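PDB 1VJX: putative ferritin-like diiron-carboxylate protein TM1526 from Thermotoga maritima, which is of unconfirmed function but probably acts as a ferritin-like, metal-binding oxidoreductase of the rubrerythrin family. Local coordinates for residues M13-I18 / D72-Y77; L25-E30 / I57-F62; F32-S37 / L51-R56; I107-E112 / E144-L149. All coordinates share one frame; numbering follows the deposited sequence. Where two conformers were deposited one is given.

Contact 1 of 4, residues M13-I18 / D72-Y77; sequences MKVSDI and DEVDSY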
loop_
_atom_site.group_PDB
_atom_site.type_symbol
_atom_site.label_atom_id
_atom_site.label_comp_id
_atom_site.label_asym_id
_atom_site.label_seq_id
_atom_site.Cartn_x
_atom_site.Cartn_y
_atom_site.Cartn_z
HETATM N N MSE A 13 8.172 16.429 6.325
HETATM C CA MSE A 13 8.191 14.992 6.574
HETATM C C MSE A 13 9.639 14.517 6.553
HETATM O O MSE A 13 10.416 14.892 5.660
HETATM C CB MSE A 13 7.385 14.210 5.536
HETATM C CG MSE A 13 5.880 14.476 5.592
HETATM SE SE MSE A 13 5.150 14.013 7.362
HETATM C CE MSE A 13 5.130 11.997 6.963
ATOM N N LYS A 14 10.026 13.745 7.564
ATOM C CA LYS A 14 11.278 13.030 7.464
ATOM C C LYS A 14 11.080 11.711 6.665
ATOM O O LYS A 14 9.978 11.196 6.551
ATOM C CB LYS A 14 11.930 12.778 8.806
ATOM C CG LYS A 14 12.292 14.019 9.565
ATOM C CD LYS A 14 12.989 13.653 10.853
ATOM C CE LYS A 14 13.254 14.832 11.732
ATOM N NZ LYS A 14 13.656 14.434 13.145
ATOM N N VAL A 15 12.178 11.210 6.092
ATOM C CA VAL A 15 12.214 9.867 5.558
ATOM C C VAL A 15 11.618 8.855 6.527
ATOM O O VAL A 15 10.888 7.965 6.123
ATOM C CB VAL A 15 13.678 9.450 5.211
ATOM C CG1 VAL A 15 13.844 7.918 5.126
ATOM C CG2 VAL A 15 14.115 10.120 3.919
ATOM N N SER A 16 11.978 8.952 7.792
ATOM C CA SER A 16 11.532 7.989 8.767
ATOM C C SER A 16 10.032 8.066 9.009
ATOM O O SER A 16 9.420 7.061 9.364
ATOM C CB SER A 16 12.237 8.248 10.101
ATOM O OG SER A 16 12.025 9.597 10.473
ATOM N N ASP A 17 9.488 9.286 8.921
ATOM C CA ASP A 17 8.063 9.556 9.060
ATOM C C ASP A 17 7.364 8.846 7.910
ATOM O O ASP A 17 6.301 8.257 8.073
ATOM C CB ASP A 17 7.760 11.065 8.956
ATOM C CG ASP A 17 8.425 11.896 10.051
ATOM O OD1 ASP A 17 8.810 11.349 11.104
ATOM O OD2 ASP A 17 8.546 13.134 9.963
ATOM N N ILE A 18 7.989 8.881 6.752
ATOM C CA ILE A 18 7.385 8.306 5.525
ATOM C C ILE A 18 7.435 6.776 5.548
ATOM O O ILE A 18 6.479 6.116 5.152
ATOM C CB ILE A 18 8.105 8.864 4.293
ATOM C CG1 ILE A 18 7.938 10.376 4.212
ATOM C CG2 ILE A 18 7.586 8.245 2.986
ATOM C CD1 ILE A 18 6.506 10.822 3.860
ATOM N N ASP A 72 21.177 8.905 9.868
ATOM C CA ASP A 72 21.318 10.107 9.077
ATOM C C ASP A 72 20.492 10.156 7.815
ATOM O O ASP A 72 20.016 11.230 7.430
ATOM C CB ASP A 72 22.772 10.266 8.702
ATOM C CG ASP A 72 23.623 10.633 9.870
ATOM O OD1 ASP A 72 23.124 11.160 10.914
ATOM O OD2 ASP A 72 24.830 10.410 9.820
ATOM N N GLU A 73 20.318 9.010 7.161
ATOM C CA GLU A 73 19.398 8.931 6.053
ATOM C C GLU A 73 17.951 9.119 6.539
ATOM O O GLU A 73 17.227 10.016 6.108
ATOM C CB GLU A 73 19.520 7.566 5.341
ATOM C CG GLU A 73 18.544 7.445 4.178
ATOM C CD GLU A 73 18.565 6.099 3.472
ATOM O OE1 GLU A 73 18.408 5.056 4.145
ATOM O OE2 GLU A 73 18.708 6.107 2.244
ATOM N N VAL A 74 17.550 8.224 7.417
ATOM C CA VAL A 74 16.207 8.166 7.967
ATOM C C VAL A 74 15.736 9.459 8.656
ATOM O O VAL A 74 14.558 9.822 8.606
ATOM C CB VAL A 74 16.185 6.925 8.913
ATOM C CG1 VAL A 74 15.955 7.255 10.318
ATOM C CG2 VAL A 74 15.278 5.845 8.373
ATOM N N ASP A 75 16.673 10.175 9.278
ATOM C CA ASP A 75 16.342 11.429 9.981
ATOM C C ASP A 75 16.330 12.685 9.086
ATOM O O ASP A 75 16.159 13.820 9.581
ATOM C CB ASP A 75 17.281 11.639 11.166
ATOM C CG ASP A 75 16.725 12.604 12.195
ATOM O OD1 ASP A 75 15.531 12.518 12.570
ATOM O OD2 ASP A 75 17.463 13.472 12.704
ATOM N N SER A 76 16.475 12.477 7.785
ATOM C CA SER A 76 16.515 13.567 6.820
ATOM C C SER A 76 15.145 13.982 6.364
ATOM O O SER A 76 14.258 13.154 6.238
ATOM C CB SER A 76 17.276 13.169 5.544
ATOM O OG SER A 76 18.605 13.657 5.605
ATOM N N TYR A 77 15.037 15.270 6.052
ATOM C CA TYR A 77 13.851 15.889 5.497
ATOM C C TYR A 77 13.668 15.671 4.005
ATOM O O TYR A 77 14.599 15.870 3.204
ATOM C CB TYR A 77 13.916 17.384 5.767
ATOM C CG TYR A 77 13.706 17.738 7.209
ATOM C CD1 TYR A 77 12.484 17.490 7.812
ATOM C CD2 TYR A 77 14.707 18.320 7.974
ATOM C CE1 TYR A 77 12.245 17.811 9.138
ATOM C CE2 TYR A 77 14.482 18.627 9.326
ATOM C CZ TYR A 77 13.229 18.374 9.900
ATOM O OH TYR A 77 12.930 18.665 11.240
HETATM O O HOH W 1 13.809 10.385 12.506
#
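The ring of Tyr77 has the carbonyl O of Met13 near its plane at one edge, while the Lys14 side chain runs alongside it, CG standing 3.8 Å from Tyr77 CE1 in an oblique approach. The other flat group, the carboxylate of Asp75, is met from above its plane, 29° out of it, by Lys14 NZ, which forms a salt bridge of 2.7 Å to Asp75 OD1. Lys14 is extended beyond CG, so its methylenes pass between ring and acid. The backbones meet in a single bridge of Lys14 with Tyr77, where the chain following the short helix 71-74 passes the start of the long helix 15-36. Lys14 holds the N-cap position. Two amides of that first turn find acceptors across the contact: Val15 N reaches Ser76 O at 2.9 Å, nearly along the C=O axis, and Ser16 N reaches Val74 O at 2.8 Å on a lone pair. Lys14 N donates to Asp17 OD2 at 2.9 Å. A water joins Ser16 OG to Asp75 OD1, giving this oxygen a second donor besides the lysine. On the buried side Val15 CG1 lies 4.1 Å from Val74 CG2, and Leu19 adds to the packing on Val74.

Contact 2 of 4, residues L25-E30 / I57-F62; sequences LEEEGE and IHAEIF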
loop_
_atom_site.group_PDB
_atom_site.type_symbol
_atom_site.label_atom_id
_atom_site.label_comp_id
_atom_site.label_asym_id
_atom_site.label_seq_id
_atom_site.Cartn_x
_atom_site.Cartn_y
_atom_site.Cartn_z
ATOM N N LEU A 25 0.349 1.642 5.590
ATOM C CA LEU A 25 -0.406 1.465 4.379
ATOM C C LEU A 25 -0.355 -0.004 3.940
ATOM O O LEU A 25 -1.387 -0.561 3.580
ATOM C CB LEU A 25 0.069 2.417 3.261
ATOM C CG LEU A 25 -0.143 3.931 3.501
ATOM C CD1 LEU A 25 0.333 4.777 2.306
ATOM C CD2 LEU A 25 -1.583 4.280 3.832
ATOM N N GLU A 26 0.820 -0.640 4.046
ATOM C CA GLU A 26 0.972 -2.058 3.701
ATOM C C GLU A 26 0.271 -2.978 4.702
ATOM O O GLU A 26 -0.333 -3.973 4.318
ATOM C CB GLU A 26 2.445 -2.435 3.578
ATOM C CG GLU A 26 3.155 -1.749 2.420
ATOM C CD GLU A 26 2.802 -2.283 1.036
ATOM O OE1 GLU A 26 2.067 -3.279 0.941
ATOM O OE2 GLU A 26 3.297 -1.703 0.026
ATOM N N GLU A 27 0.364 -2.647 5.982
ATOM C CA GLU A 27 -0.364 -3.375 7.024
ATOM C C GLU A 27 -1.889 -3.248 6.867
ATOM O O GLU A 27 -2.626 -4.202 7.074
ATOM C CB GLU A 27 0.056 -2.874 8.419
ATOM C CG GLU A 27 1.504 -3.196 8.794
ATOM C CD GLU A 27 1.971 -2.570 10.119
ATOM O OE1 GLU A 27 1.384 -1.583 10.608
ATOM O OE2 GLU A 27 2.937 -3.097 10.711
ATOM N N GLU A 28 -2.359 -2.057 6.551
ATOM C CA GLU A 28 -3.791 -1.830 6.433
ATOM C C GLU A 28 -4.324 -2.441 5.153
ATOM O O GLU A 28 -5.417 -2.972 5.155
ATOM C CB GLU A 28 -4.139 -0.331 6.560
ATOM C CG GLU A 28 -4.013 0.170 8.003
ATOM C CD GLU A 28 -5.035 -0.487 8.930
ATOM O OE1 GLU A 28 -6.255 -0.404 8.605
ATOM O OE2 GLU A 28 -4.640 -1.096 9.978
ATOM N N GLY A 29 -3.520 -2.400 4.107
ATOM C CA GLY A 29 -3.834 -3.027 2.851
ATOM C C GLY A 29 -4.001 -4.530 2.950
ATOM O O GLY A 29 -4.920 -5.111 2.324
ATOM N N GLU A 30 -3.117 -5.160 3.722
ATOM C CA GLU A 30 -3.207 -6.589 4.013
ATOM C C GLU A 30 -4.574 -6.903 4.609
ATOM O O GLU A 30 -5.249 -7.835 4.174
ATOM C CB GLU A 30 -2.079 -7.052 4.968
ATOM C CG GLU A 30 -2.331 -8.420 5.634
ATOM C CD GLU A 30 -1.195 -8.915 6.534
ATOM O OE1 GLU A 30 -0.326 -8.118 6.906
ATOM O OE2 GLU A 30 -1.156 -10.108 6.878
ATOM N N ILE A 57 4.191 -9.139 3.108
ATOM C CA ILE A 57 5.629 -9.200 2.824
ATOM C C ILE A 57 6.260 -7.823 2.676
ATOM O O ILE A 57 7.356 -7.582 3.171
ATOM C CB ILE A 57 5.879 -10.072 1.572
ATOM C CG1 ILE A 57 5.709 -11.544 1.931
ATOM C CG2 ILE A 57 7.286 -9.838 0.971
ATOM C CD1 ILE A 57 5.560 -12.433 0.698
ATOM N N HIS A 58 5.546 -6.926 2.005
ATOM C CA HIS A 58 5.956 -5.539 1.828
ATOM C C HIS A 58 6.129 -4.816 3.134
ATOM O O HIS A 58 7.114 -4.098 3.286
ATOM C CB HIS A 58 4.930 -4.778 1.001
ATOM C CG HIS A 58 4.915 -5.177 -0.437
ATOM N ND1 HIS A 58 3.866 -4.892 -1.279
ATOM C CD2 HIS A 58 5.834 -5.838 -1.179
ATOM C CE1 HIS A 58 4.139 -5.368 -2.477
ATOM N NE2 HIS A 58 5.324 -5.952 -2.437
ATOM N N ALA A 59 5.169 -4.992 4.049
ATOM C CA ALA A 59 5.217 -4.384 5.381
ATOM C C ALA A 59 6.439 -4.860 6.164
ATOM O O ALA A 59 7.091 -4.077 6.816
ATOM C CB ALA A 59 3.940 -4.729 6.170
ATOM N N GLU A 60 6.713 -6.165 6.099
ATOM C CA GLU A 60 7.884 -6.771 6.744
ATOM C C GLU A 60 9.178 -6.190 6.179
ATOM O O GLU A 60 10.188 -6.156 6.846
ATOM C CB GLU A 60 7.899 -8.290 6.526
ATOM C CG GLU A 60 6.934 -9.102 7.387
ATOM C CD GLU A 60 6.836 -10.606 7.005
ATOM O OE1 GLU A 60 7.460 -11.068 5.989
ATOM O OE2 GLU A 60 6.097 -11.344 7.723
ATOM N N ILE A 61 9.157 -5.760 4.921
ATOM C CA ILE A 61 10.373 -5.235 4.291
ATOM C C ILE A 61 10.590 -3.813 4.762
ATOM O O ILE A 61 11.706 -3.445 5.140
ATOM C CB ILE A 61 10.294 -5.352 2.755
ATOM C CG1 ILE A 61 10.539 -6.802 2.352
ATOM C CG2 ILE A 61 11.282 -4.381 2.059
ATOM C CD1 ILE A 61 10.091 -7.107 0.974
ATOM N N PHE A 62 9.509 -3.027 4.711
ATOM C CA PHE A 62 9.506 -1.670 5.250
ATOM C C PHE A 62 9.836 -1.603 6.765
ATOM O O PHE A 62 10.455 -0.646 7.209
ATOM C CB PHE A 62 8.155 -0.986 4.990
ATOM C CG PHE A 62 7.945 -0.545 3.590
ATOM C CD1 PHE A 62 9.002 -0.109 2.792
ATOM C CD2 PHE A 62 6.643 -0.517 3.061
ATOM C CE1 PHE A 62 8.766 0.305 1.474
ATOM C CE2 PHE A 62 6.392 -0.096 1.778
ATOM C CZ PHE A 62 7.445 0.307 0.957
#
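This is a buried, antiparallel helix-helix contact in the ferritin-like bundle, joining helix 15-36 to helix 43-68 near the centre of the folded chain. The axes of the two short segments approach to 8.3 Å with 160° between their directions. Such closeness is possible because Ala59 faces Glu26: Ala59 CB is 3.8 Å from Glu26 CB, and Glu27 CG packs on the same methyl. Glu26 is bent at chi2, which turns its carboxylate across the interface toward His58 while CG rests at the edge of the Phe62 ring, 3.7 Å from CE2. Carboxylate and imidazole planes stand 79° apart. His58 ND1 donates to Glu26 OE1 at 3.3 Å; the oxygen lies in the ring plane, whereas the donor sits above the carboxylate plane, and the N-H...O angle of 139° marks a bent bond. Gln141 holds NE2 of the same ring, and Glu142 makes a weak hydrogen bond to ND1. An alanine here in place of Glu26 would remove one carboxylate partner of His58 and the methylene against Phe62, and would probably leave the imidazole less firmly oriented. Glu55 and Glu142 bring further carboxylates close to Glu26, an acidic cluster with histidine consistent with the diiron-carboxylate sites of this family. Without a modelled metal, such crowding would probably favour a shared proton or a cationic His58.

Contact 3 of 4, residues F32-S37 / L51-R56; sequences FYRELS and LADQER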
loop_
_atom_site.group_PDB
_atom_site.type_symbol
_atom_site.label_atom_id
_atom_site.label_comp_id
_atom_site.label_asym_id
_atom_site.label_seq_id
_atom_site.Cartn_x
_atom_site.Cartn_y
_atom_site.Cartn_z
ATOM N N PHE A 32 -7.413 -5.011 4.757
ATOM C CA PHE A 32 -8.441 -4.697 3.764
ATOM C C PHE A 32 -8.667 -5.910 2.847
ATOM O O PHE A 32 -9.759 -6.478 2.829
ATOM C CB PHE A 32 -7.993 -3.473 2.984
ATOM C CG PHE A 32 -9.009 -2.926 2.021
ATOM C CD1 PHE A 32 -10.249 -2.487 2.462
ATOM C CD2 PHE A 32 -8.686 -2.779 0.682
ATOM C CE1 PHE A 32 -11.171 -1.954 1.554
ATOM C CE2 PHE A 32 -9.589 -2.246 -0.217
ATOM C CZ PHE A 32 -10.830 -1.835 0.214
ATOM N N TYR A 33 -7.614 -6.346 2.151
ATOM C CA TYR A 33 -7.753 -7.393 1.127
ATOM C C TYR A 33 -8.183 -8.739 1.733
ATOM O O TYR A 33 -8.980 -9.473 1.124
ATOM C CB TYR A 33 -6.483 -7.530 0.270
ATOM C CG TYR A 33 -6.152 -6.316 -0.591
ATOM C CD1 TYR A 33 -7.111 -5.734 -1.421
ATOM C CD2 TYR A 33 -4.861 -5.784 -0.612
ATOM C CE1 TYR A 33 -6.804 -4.640 -2.215
ATOM C CE2 TYR A 33 -4.534 -4.696 -1.402
ATOM C CZ TYR A 33 -5.505 -4.117 -2.203
ATOM O OH TYR A 33 -5.183 -3.029 -3.001
ATOM N N ARG A 34 -7.691 -9.032 2.930
ATOM C CA ARG A 34 -8.042 -10.264 3.606
ATOM C C ARG A 34 -9.519 -10.217 4.058
ATOM O O ARG A 34 -10.256 -11.178 3.858
ATOM C CB ARG A 34 -7.084 -10.533 4.782
ATOM C CG ARG A 34 -6.885 -12.008 5.069
ATOM C CD ARG A 34 -5.977 -12.311 6.245
ATOM N NE ARG A 34 -4.548 -12.118 5.969
ATOM C CZ ARG A 34 -3.793 -12.946 5.261
ATOM N NH1 ARG A 34 -4.331 -14.023 4.683
ATOM N NH2 ARG A 34 -2.498 -12.685 5.104
ATOM N N GLU A 35 -9.935 -9.093 4.642
ATOM C CA GLU A 35 -11.341 -8.851 4.992
ATOM C C GLU A 35 -12.259 -8.811 3.753
ATOM O O GLU A 35 -13.374 -9.321 3.801
ATOM C CB GLU A 35 -11.495 -7.553 5.806
ATOM C CG GLU A 35 -11.018 -7.673 7.263
ATOM C CD GLU A 35 -10.922 -6.338 8.029
ATOM O OE1 GLU A 35 -10.194 -5.409 7.594
ATOM O OE2 GLU A 35 -11.559 -6.220 9.091
ATOM N N LEU A 36 -11.800 -8.215 2.651
ATOM C CA LEU A 36 -12.595 -8.193 1.423
ATOM C C LEU A 36 -12.866 -9.603 0.918
ATOM O O LEU A 36 -13.940 -9.876 0.336
ATOM C CB LEU A 36 -11.900 -7.411 0.305
ATOM C CG LEU A 36 -11.893 -5.882 0.293
ATOM C CD1 LEU A 36 -11.236 -5.446 -1.005
ATOM C CD2 LEU A 36 -13.285 -5.289 0.396
ATOM N N SER A 37 -11.894 -10.497 1.129
ATOM C CA SER A 37 -12.006 -11.866 0.645
ATOM C C SER A 37 -13.159 -12.617 1.313
ATOM O O SER A 37 -13.569 -13.674 0.856
ATOM C CB SER A 37 -10.693 -12.608 0.860
ATOM O OG SER A 37 -10.558 -13.028 2.200
ATOM N N LEU A 51 -3.191 -10.753 -2.787
ATOM C CA LEU A 51 -2.904 -9.341 -2.594
ATOM C C LEU A 51 -2.576 -9.067 -1.136
ATOM O O LEU A 51 -1.630 -8.358 -0.858
ATOM C CB LEU A 51 -4.067 -8.462 -3.099
ATOM C CG LEU A 51 -4.339 -8.477 -4.612
ATOM C CD1 LEU A 51 -5.459 -7.531 -5.010
ATOM C CD2 LEU A 51 -3.110 -8.097 -5.365
ATOM N N ALA A 52 -3.328 -9.681 -0.220
ATOM C CA ALA A 52 -3.096 -9.563 1.231
ATOM C C ALA A 52 -1.732 -10.115 1.671
ATOM O O ALA A 52 -1.042 -9.463 2.430
ATOM C CB ALA A 52 -4.218 -10.236 2.014
ATOM N N ASP A 53 -1.348 -11.295 1.189
ATOM C CA ASP A 53 -0.051 -11.885 1.503
ATOM C C ASP A 53 1.067 -11.031 0.937
ATOM O O ASP A 53 2.083 -10.848 1.572
ATOM C CB ASP A 53 0.059 -13.296 0.924
ATOM C CG ASP A 53 1.028 -14.204 1.720
ATOM O OD1 ASP A 53 0.765 -14.489 2.930
ATOM O OD2 ASP A 53 2.071 -14.690 1.210
ATOM N N GLN A 54 0.878 -10.509 -0.273
ATOM C CA GLN A 54 1.884 -9.628 -0.888
ATOM C C GLN A 54 2.107 -8.368 -0.081
ATOM O O GLN A 54 3.256 -7.966 0.152
ATOM C CB GLN A 54 1.476 -9.281 -2.337
ATOM C CG GLN A 54 1.631 -10.491 -3.250
ATOM C CD GLN A 54 0.924 -10.370 -4.576
ATOM O OE1 GLN A 54 0.682 -9.268 -5.074
ATOM N NE2 GLN A 54 0.606 -11.506 -5.165
ATOM N N GLU A 55 1.003 -7.738 0.328
ATOM C CA GLU A 55 1.057 -6.545 1.189
ATOM C C GLU A 55 1.761 -6.828 2.512
ATOM O O GLU A 55 2.527 -5.992 3.001
ATOM C CB GLU A 55 -0.335 -6.027 1.508
ATOM C CG GLU A 55 -1.137 -5.527 0.338
ATOM C CD GLU A 55 -0.591 -4.253 -0.277
ATOM O OE1 GLU A 55 0.269 -4.359 -1.169
ATOM O OE2 GLU A 55 -1.052 -3.155 0.113
ATOM N N ARG A 56 1.460 -7.984 3.093
ATOM C CA ARG A 56 2.159 -8.502 4.279
ATOM C C ARG A 56 3.683 -8.431 4.118
ATOM O O ARG A 56 4.382 -7.714 4.873
ATOM C CB ARG A 56 1.735 -9.943 4.541
ATOM C CG ARG A 56 2.258 -10.540 5.858
ATOM C CD ARG A 56 1.966 -12.045 6.014
ATOM N NE ARG A 56 2.440 -12.799 4.851
ATOM C CZ ARG A 56 3.694 -13.224 4.673
ATOM N NH1 ARG A 56 4.634 -13.006 5.588
ATOM N NH2 ARG A 56 4.017 -13.893 3.573
#
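Tyr33 carries the contact, with Leu51 CB over one face of its ring and Glu55 CG at its edge. The CH-pi approach is measured by Leu51 CB lying 4.1 Å from the centroid of the Tyr33 ring, 24° off the normal. At the rim, Glu55 CG is 3.9 Å from Tyr33 CD2, so the acid offers its methylene to the ring. Closer to the backbone, Tyr33 CB meets Ala52 CB at 3.9 Å. The same alanine methyl sits over the centre of the Arg34 guanidinium, 4.2 Å above its plane, because the arginine folds back at chi3 (-75°). Arg34 NH2 remains 4.3 Å from Asp53 OD1, beyond a salt bridge. Asp53 is instead gripped side-on by Arg56, whose NE and NH2 each take one carboxylate oxygen, NH2 to OD2 at 3.2 Å. An alanine in place of Tyr33 would probably uncover Leu51 and the Glu55 methylene, loosening the helix pair here. The small Ala52 lets the segment axes come within 8.6 Å, antiparallel at 161°. Helices 15-36 and 43-68 thus pair at this level of the four-helix bundle, with Leu149 of helix 129-156 touching both Tyr33 and Leu51, and Glu112 of helix 101-125 lying against Tyr33.

Contact 4 of 4, residues I107-E112 / E144-L149; sequences IAISVE and EHLRKL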
loop_
_atom_site.group_PDB
_atom_site.type_symbol
_atom_site.label_atom_id
_atom_site.label_comp_id
_atom_site.label_asym_id
_atom_site.label_seq_id
_atom_site.Cartn_x
_atom_site.Cartn_y
_atom_site.Cartn_z
ATOM N N ILE A 107 -12.859 1.659 -4.209
ATOM C CA ILE A 107 -12.130 2.064 -3.002
ATOM C C ILE A 107 -10.661 1.574 -3.048
ATOM O O ILE A 107 -9.745 2.338 -2.801
ATOM C CB ILE A 107 -12.877 1.564 -1.741
ATOM C CG1 ILE A 107 -14.254 2.252 -1.640
ATOM C CG2 ILE A 107 -12.046 1.836 -0.490
ATOM C CD1 ILE A 107 -15.255 1.548 -0.711
ATOM N N ALA A 108 -10.476 0.309 -3.405
ATOM C CA ALA A 108 -9.162 -0.306 -3.493
ATOM C C ALA A 108 -8.292 0.446 -4.438
ATOM O O ALA A 108 -7.137 0.640 -4.182
ATOM C CB ALA A 108 -9.281 -1.730 -3.980
ATOM N N ILE A 109 -8.861 0.819 -5.581
ATOM C CA ILE A 109 -8.096 1.443 -6.659
ATOM C C ILE A 109 -7.657 2.819 -6.202
ATOM O O ILE A 109 -6.520 3.226 -6.420
ATOM C CB ILE A 109 -8.924 1.478 -7.929
ATOM C CG1 ILE A 109 -8.959 0.066 -8.533
ATOM C CG2 ILE A 109 -8.353 2.475 -8.924
ATOM C CD1 ILE A 109 -10.051 -0.170 -9.545
ATOM N N SER A 110 -8.555 3.503 -5.519
ATOM C CA SER A 110 -8.305 4.870 -5.112
ATOM C C SER A 110 -7.254 4.962 -4.019
ATOM O O SER A 110 -6.403 5.827 -4.107
ATOM C CB SER A 110 -9.612 5.556 -4.681
ATOM O OG SER A 110 -9.318 6.780 -4.041
ATOM N N VAL A 111 -7.300 4.082 -3.010
ATOM C CA VAL A 111 -6.275 4.094 -1.976
ATOM C C VAL A 111 -4.954 3.509 -2.470
ATOM O O VAL A 111 -3.892 3.920 -2.012
ATOM C CB VAL A 111 -6.679 3.405 -0.620
ATOM C CG1 VAL A 111 -8.051 3.880 -0.126
ATOM C CG2 VAL A 111 -6.655 1.929 -0.744
ATOM N N GLU A 112 -5.008 2.537 -3.373
ATOM C CA GLU A 112 -3.785 2.001 -3.939
ATOM C C GLU A 112 -2.995 3.119 -4.684
ATOM O O GLU A 112 -1.811 3.297 -4.483
ATOM C CB GLU A 112 -4.106 0.833 -4.881
ATOM C CG GLU A 112 -2.889 0.190 -5.524
ATOM C CD GLU A 112 -1.896 -0.328 -4.488
ATOM O OE1 GLU A 112 -2.305 -0.621 -3.340
ATOM O OE2 GLU A 112 -0.693 -0.454 -4.831
ATOM N N GLU A 144 1.466 -3.625 -10.248
ATOM C CA GLU A 144 0.776 -4.857 -10.684
ATOM C C GLU A 144 -0.511 -5.171 -9.892
ATOM O O GLU A 144 -1.426 -5.751 -10.438
ATOM C CB GLU A 144 1.707 -6.068 -10.577
ATOM C CG GLU A 144 2.829 -6.109 -11.609
ATOM C CD GLU A 144 2.318 -6.205 -13.013
ATOM O OE1 GLU A 144 1.203 -6.765 -13.229
ATOM O OE2 GLU A 144 3.043 -5.709 -13.903
ATOM N N HIS A 145 -0.561 -4.821 -8.602
ATOM C CA HIS A 145 -1.779 -4.995 -7.818
ATOM C C HIS A 145 -2.816 -4.129 -8.447
ATOM O O HIS A 145 -3.936 -4.555 -8.669
ATOM C CB HIS A 145 -1.626 -4.509 -6.377
ATOM C CG HIS A 145 -0.776 -5.382 -5.520
ATOM N ND1 HIS A 145 -0.785 -5.306 -4.133
ATOM C CD2 HIS A 145 0.103 -6.360 -5.842
ATOM C CE1 HIS A 145 0.069 -6.189 -3.650
ATOM N NE2 HIS A 145 0.616 -6.844 -4.663
ATOM N N LEU A 146 -2.429 -2.883 -8.691
ATOM C CA LEU A 146 -3.291 -1.891 -9.321
ATOM C C LEU A 146 -3.842 -2.344 -10.695
ATOM O O LEU A 146 -5.024 -2.245 -10.953
ATOM C CB LEU A 146 -2.545 -0.561 -9.471
ATOM C CG LEU A 146 -3.394 0.542 -10.101
ATOM C CD1 LEU A 146 -4.691 0.794 -9.269
ATOM C CD2 LEU A 146 -2.558 1.786 -10.294
ATOM N N ARG A 147 -2.966 -2.839 -11.548
ATOM C CA ARG A 147 -3.369 -3.384 -12.837
ATOM C C ARG A 147 -4.396 -4.504 -12.661
ATOM O O ARG A 147 -5.358 -4.620 -13.456
ATOM C CB ARG A 147 -2.140 -3.931 -13.544
ATOM C CG ARG A 147 -2.400 -4.611 -14.876
ATOM C CD ARG A 147 -1.375 -5.681 -15.162
ATOM N NE ARG A 147 -1.572 -6.837 -14.268
ATOM C CZ ARG A 147 -2.466 -7.802 -14.493
ATOM N NH1 ARG A 147 -3.257 -7.738 -15.553
ATOM N NH2 ARG A 147 -2.582 -8.824 -13.657
ATOM N N LYS A 148 -4.192 -5.338 -11.633
ATOM C CA LYS A 148 -5.109 -6.449 -11.359
ATOM C C LYS A 148 -6.447 -5.934 -10.907
ATOM O O LYS A 148 -7.481 -6.403 -11.379
ATOM C CB LYS A 148 -4.540 -7.403 -10.313
ATOM C CG LYS A 148 -5.434 -8.601 -10.019
ATOM C CD LYS A 148 -5.482 -9.572 -11.172
ATOM C CE LYS A 148 -6.616 -10.546 -11.098
ATOM N NZ LYS A 148 -6.666 -11.311 -12.405
ATOM N N LEU A 149 -6.434 -4.945 -10.017
ATOM C CA LEU A 149 -7.665 -4.265 -9.611
ATOM C C LEU A 149 -8.435 -3.636 -10.796
ATOM O O LEU A 149 -9.650 -3.714 -10.865
ATOM C CB LEU A 149 -7.360 -3.203 -8.539
ATOM C CG LEU A 149 -6.775 -3.663 -7.192
ATOM C CD1 LEU A 149 -6.457 -2.492 -6.287
ATOM C CD2 LEU A 149 -7.710 -4.597 -6.460
HETATM O O HOH W 2 -2.295 -3.279 -3.417
#
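Glu112 leaves its helix with CG anti to the backbone N (chi1 -180°) and bends at chi2 (58°), laying CG 4.0 Å from Leu146 CB and turning the carboxylate toward His145. Leu149 has CG anti to its carbonyl carbon, which sends CD1 to within 3.7 Å of Ala108 CB. Ile109 takes the same first rotamer along CG1 and slides past Leu149 in the opposite direction, CG1 standing 3.6 Å from Leu149 CB. The other branch, Ile109 CG2, meets Leu146 CD1 nearly crosswise at 4.0 Å. These side chains join helix 101-125 to helix 129-156, antiparallel partners whose segment axes approach to 9.8 Å. Tyr33 and Leu51 cover Leu149 from the other two long helices. No direct hydrogen bond crosses between the segments. A water in the plane of the His145 ring, 2.6 Å from ND1, also donates weakly to Glu112 OE1, linking acid and imidazole indirectly. With Glu142 close to Glu112 as well, the buried carboxylate would probably favour protonation, or a metal cation as in ferritin-like relatives.

Contacts 2, 3 and 4 are buried in the bundle, whereas contact 1 is only partly buried and lies about 19 Å from the chain centre, measured between centres. Contacts 2 and 3 hold the same two helices at successive levels, their centres about 10 Å apart; contact 4 joins the other pair and touches contact 3 through Tyr33, Leu51 and His145. Contact 1 shares helix 15-36 but fixes its start to the end of the short helix 71-74 and the chain just after it, with backbone hydrogen bonds and a salt bridge. The interior contacts instead combine close side-chain packing with acids turned inward: Glu26 and Glu55 carboxylates lie 3.0 Å apart, OE1 to OE1, between contacts 2 and 3.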